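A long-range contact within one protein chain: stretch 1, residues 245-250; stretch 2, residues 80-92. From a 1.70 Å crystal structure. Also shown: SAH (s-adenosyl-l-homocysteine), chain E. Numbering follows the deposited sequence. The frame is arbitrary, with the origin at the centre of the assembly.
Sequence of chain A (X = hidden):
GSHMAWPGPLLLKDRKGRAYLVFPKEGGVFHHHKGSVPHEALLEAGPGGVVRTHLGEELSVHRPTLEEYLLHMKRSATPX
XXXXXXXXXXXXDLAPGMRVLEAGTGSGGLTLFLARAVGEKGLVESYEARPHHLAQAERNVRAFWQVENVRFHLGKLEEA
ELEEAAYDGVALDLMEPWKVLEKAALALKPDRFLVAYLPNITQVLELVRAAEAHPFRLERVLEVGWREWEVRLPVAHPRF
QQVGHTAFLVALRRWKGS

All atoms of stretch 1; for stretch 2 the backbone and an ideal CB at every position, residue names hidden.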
# COMPACT_ATOMS: atom_id res chain seq x y z
N HIS A 245 -3.35 -3.49 8.72
CA HIS A 245 -2.44 -4.59 9.01
C HIS A 245 -3.18 -5.62 9.82
O HIS A 245 -4.04 -5.27 10.64
CB HIS A 245 -1.24 -4.07 9.80
CG HIS A 245 -0.27 -5.14 10.19
ND1 HIS A 245 0.56 -5.76 9.28
CD2 HIS A 245 0.00 -5.70 11.39
CE1 HIS A 245 1.30 -6.66 9.91
NE2 HIS A 245 0.98 -6.64 11.19
N THR A 246 -2.86 -6.88 9.58
CA THR A 246 -3.31 -7.96 10.46
C THR A 246 -2.08 -8.69 10.97
O THR A 246 -1.79 -8.68 12.18
CB THR A 246 -4.29 -8.92 9.72
OG1 THR A 246 -3.69 -9.36 8.49
CG2 THR A 246 -5.59 -8.18 9.41
N ALA A 247 -1.34 -9.32 10.05
CA ALA A 247 -0.12 -10.03 10.38
C ALA A 247 0.80 -10.18 9.17
O ALA A 247 0.36 -10.03 8.02
CB ALA A 247 -0.43 -11.41 10.97
N PHE A 248 2.06 -10.48 9.45
CA PHE A 248 3.01 -10.92 8.45
C PHE A 248 2.88 -12.41 8.24
O PHE A 248 2.55 -13.14 9.18
CB PHE A 248 4.42 -10.60 8.92
CG PHE A 248 4.64 -9.14 9.16
CD1 PHE A 248 5.01 -8.32 8.11
CD2 PHE A 248 4.44 -8.59 10.43
CE1 PHE A 248 5.19 -6.95 8.31
CE2 PHE A 248 4.64 -7.22 10.64
CZ PHE A 248 5.00 -6.40 9.58
N LEU A 249 3.16 -12.86 7.02
CA LEU A 249 3.26 -14.29 6.72
C LEU A 249 4.72 -14.63 6.47
O LEU A 249 5.41 -13.95 5.69
CB LEU A 249 2.41 -14.66 5.50
CG LEU A 249 0.92 -14.31 5.52
CD1 LEU A 249 0.24 -14.87 4.29
CD2 LEU A 249 0.28 -14.85 6.77
N VAL A 250 5.19 -15.68 7.13
CA VAL A 250 6.58 -16.14 7.01
C VAL A 250 6.57 -17.57 6.47
O VAL A 250 5.99 -18.47 7.10
CB VAL A 250 7.30 -16.11 8.39
CG1 VAL A 250 8.73 -16.61 8.22
CG2 VAL A 250 7.28 -14.70 9.01
N UNK A 80 -7.69 -16.06 12.10
CA UNK A 80 -6.92 -15.55 10.97
C UNK A 80 -7.85 -14.77 10.04
O UNK A 80 -8.96 -15.22 9.75
CB UNK A 80 -6.23 -16.69 10.22
N UNK A 81 -7.42 -13.59 9.58
CA UNK A 81 -8.27 -12.86 8.65
C UNK A 81 -8.35 -13.59 7.31
O UNK A 81 -7.39 -14.22 6.88
CB UNK A 81 -7.75 -11.44 8.45
N UNK A 82 -9.52 -13.51 6.64
CA UNK A 82 -9.70 -14.15 5.34
C UNK A 82 -8.61 -13.86 4.29
O UNK A 82 -8.17 -14.78 3.62
CB UNK A 82 -11.05 -13.72 4.77
N UNK A 83 -8.14 -12.62 4.16
CA UNK A 83 -7.11 -12.33 3.16
C UNK A 83 -5.84 -13.14 3.43
O UNK A 83 -5.12 -13.57 2.51
CB UNK A 83 -6.79 -10.83 3.15
N UNK A 84 -5.55 -13.33 4.71
CA UNK A 84 -4.34 -14.03 5.13
C UNK A 84 -4.49 -15.54 5.02
O UNK A 84 -3.56 -16.22 4.60
CB UNK A 84 -3.98 -13.65 6.57
N UNK A 85 -5.66 -16.06 5.40
CA UNK A 85 -5.91 -17.50 5.33
C UNK A 85 -5.89 -17.96 3.86
O UNK A 85 -5.29 -18.98 3.53
CB UNK A 85 -7.25 -17.85 5.99
N UNK A 86 -6.51 -17.16 3.00
CA UNK A 86 -6.47 -17.36 1.55
C UNK A 86 -5.03 -17.45 1.03
O UNK A 86 -4.67 -18.39 0.29
CB UNK A 86 -7.21 -16.22 0.84
N UNK A 87 -4.19 -16.47 1.40
CA UNK A 87 -2.79 -16.46 0.99
C UNK A 87 -2.02 -17.64 1.56
O UNK A 87 -1.19 -18.24 0.87
CB UNK A 87 -2.12 -15.15 1.42
N UNK A 88 -2.30 -17.99 2.82
CA UNK A 88 -1.58 -19.11 3.44
C UNK A 88 -1.80 -20.43 2.71
O UNK A 88 -0.87 -21.20 2.54
CB UNK A 88 -2.01 -19.26 4.90
N UNK A 89 -3.03 -20.67 2.26
CA UNK A 89 -3.32 -21.89 1.51
C UNK A 89 -2.51 -21.95 0.21
O UNK A 89 -2.00 -23.02 -0.16
CB UNK A 89 -4.82 -21.98 1.20
N UNK A 90 -2.37 -20.81 -0.46
CA UNK A 90 -1.59 -20.75 -1.69
C UNK A 90 -0.09 -20.88 -1.41
O UNK A 90 0.63 -21.59 -2.12
CB UNK A 90 -1.87 -19.44 -2.43
N UNK A 91 0.39 -20.20 -0.37
CA UNK A 91 1.81 -20.30 -0.01
C UNK A 91 2.20 -21.71 0.45
O UNK A 91 3.32 -22.16 0.21
CB UNK A 91 2.14 -19.29 1.09
N UNK A 92 1.26 -22.40 1.09
CA UNK A 92 1.41 -23.80 1.48
C UNK A 92 1.25 -24.77 0.31
O UNK A 92 1.55 -25.97 0.43
CB UNK A 92 0.39 -24.14 2.57
N SAH E . -5.83 -19.48 13.19
CA SAH E . -6.84 -19.57 14.30
CB SAH E . -6.48 -18.64 15.44
CG SAH E . -5.29 -19.15 16.27
SD SAH E . -5.09 -18.14 17.76
C SAH E . -8.21 -19.25 13.73
O SAH E . -8.32 -18.86 12.56
OXT SAH E . -9.22 -19.40 14.42
C5' SAH E . -3.69 -19.06 18.43
C4' SAH E . -4.13 -20.33 19.17
O4' SAH E . -3.02 -21.19 19.31
C3' SAH E . -4.69 -20.11 20.58
O3' SAH E . -5.96 -20.74 20.66
C2' SAH E . -3.66 -20.76 21.50
O2' SAH E . -4.23 -21.41 22.62
C1' SAH E . -3.05 -21.81 20.60
N9 SAH E . -1.66 -22.21 20.83
C8 SAH E . -0.59 -21.39 21.05
N7 SAH E . 0.51 -22.17 21.13
C5 SAH E . 0.17 -23.46 20.92
C6 SAH E . 0.91 -24.65 20.89
N6 SAH E . 2.24 -24.65 21.08
N1 SAH E . 0.23 -25.83 20.65
C2 SAH E . -1.13 -25.85 20.46
N3 SAH E . -1.85 -24.67 20.50
C4 SAH E . -1.20 -23.50 20.72

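Position 80 precedes the helix, and its ideal CB finds nothing of stretch 1 within 5.5 Å. The bound S-adenosyl-L-homocysteine lies nearby, so a small polar side chain would suit. It is Thr80, whose OG1 accepts a hydrogen bond from SAH N at 2.8 Å, while its backbone N donates to SAH O at 2.9 Å.

At position 81 CA-to-CB points toward stretch 1, and the ideal CB lies 4.0 Å from Thr246 CG2. A methyl group offers only apolar contact, so an aliphatic or aromatic side chain could cover it. The residue is Tyr81, at the N-cap position; Thr246 CG2 sits over one face of its ring, 3.6 Å from the centroid, in a CH-pi contact.

Position 82 opens the helix out of reach of stretch 1. Its phi of -50° and the lack of an earlier helical turn to receive its N-H permit proline, and Pro82 is found.

From position 83 CA-to-CB runs sideways, and only a long side chain could reach the hydroxyl of Thr246. Lysine, arginine or glutamine are candidates. Lys83 extends through t chi2 and chi3 angles, and its NZ donates to Thr246 OG1 at 2.8 Å.

Position 84 points toward stretch 1, with its ideal CB 4.7 Å from Thr246 OG1 and 4.4 Å from Leu249 CD2. A polar side chain one atom longer than serine, such as aspartate or asparagine, could meet the hydroxyl. Asp84 OD2 accepts a very short hydrogen bond of 2.4 Å from Thr246 OG1, and Asp84 OD1 forms a salt bridge with Lys83 NZ at 2.8 Å. The hydroxyl thus accepts from the lysine and donates to the aspartate. Water 2 extends the network, donating to both Asp84 OD1 and Ala247 O.

Positions 85 and 86, pointing away and out of reach, are unconstrained by stretch 1; they hold Ala85 and Ser86.

Position 87 faces Leu249 CD1, only 3.7 Å from the ideal CB. With so little space ahead, a small apolar residue fits well, and Ala87 CB packs 3.8 Å from Leu249 CD1.

At position 88 CA-to-CB points sideways, and the ideal CB lies 5.0 Å from Leu249 CD1; a flexible or branched apolar side chain could bend in. Met88 CG reaches Leu249 CD2 at 3.8 Å.

Positions 89 and 90, out of reach, are Val89 and Thr90.

Position 91 again points toward stretch 1, but its ideal CB touches nothing, so a longer apolar side chain is favoured. Leu91 CD1 meets Leu249 CD1 at 3.7 Å. Position 92, out of reach, is Leu92.

Stretch 2, residues 80-92: TYPKDASAMVTLL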
# COMPACT_ATOMS: atom_id res chain seq x y z
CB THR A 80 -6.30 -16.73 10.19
OG1 THR A 80 -5.59 -17.58 11.10
CG2 THR A 80 -5.37 -16.24 9.09
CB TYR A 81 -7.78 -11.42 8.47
CG TYR A 81 -8.14 -10.55 9.67
CD1 TYR A 81 -9.20 -9.64 9.61
CD2 TYR A 81 -7.43 -10.66 10.86
CE1 TYR A 81 -9.53 -8.85 10.72
CE2 TYR A 81 -7.74 -9.89 11.96
CZ TYR A 81 -8.79 -8.98 11.89
OH TYR A 81 -9.08 -8.22 13.01
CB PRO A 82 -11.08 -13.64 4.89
CG PRO A 82 -11.80 -13.49 6.17
CD PRO A 82 -10.76 -12.85 7.07
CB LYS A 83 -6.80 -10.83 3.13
CG LYS A 83 -6.11 -10.29 4.38
CD LYS A 83 -5.83 -8.80 4.25
CE LYS A 83 -5.16 -8.29 5.54
NZ LYS A 83 -3.78 -8.83 5.74
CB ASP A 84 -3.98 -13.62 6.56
CG ASP A 84 -3.79 -12.11 6.70
OD1 ASP A 84 -3.05 -11.55 5.88
OD2 ASP A 84 -4.40 -11.51 7.60
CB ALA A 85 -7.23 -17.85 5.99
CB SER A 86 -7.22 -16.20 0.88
OG SER A 86 -7.21 -16.33 -0.53
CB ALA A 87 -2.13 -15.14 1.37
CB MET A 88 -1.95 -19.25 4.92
CG MET A 88 -1.39 -18.13 5.75
SD MET A 88 -1.89 -18.26 7.47
CE MET A 88 -0.79 -19.57 8.02
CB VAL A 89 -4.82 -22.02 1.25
CG1 VAL A 89 -5.10 -23.15 0.25
CG2 VAL A 89 -5.53 -22.28 2.59
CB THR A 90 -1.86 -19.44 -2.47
OG1 THR A 90 -3.25 -19.42 -2.84
CG2 THR A 90 -1.01 -19.40 -3.76
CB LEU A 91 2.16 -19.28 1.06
CG LEU A 91 2.05 -17.82 0.61
CD1 LEU A 91 2.20 -16.91 1.83
CD2 LEU A 91 3.11 -17.50 -0.43
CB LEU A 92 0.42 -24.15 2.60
CG LEU A 92 0.75 -23.63 4.00
CD1 LEU A 92 -0.47 -23.65 4.89
CD2 LEU A 92 1.90 -24.42 4.64
O HOH W 1 -1.40 -7.68 7.20
O HOH W 2 -0.37 -10.76 5.56
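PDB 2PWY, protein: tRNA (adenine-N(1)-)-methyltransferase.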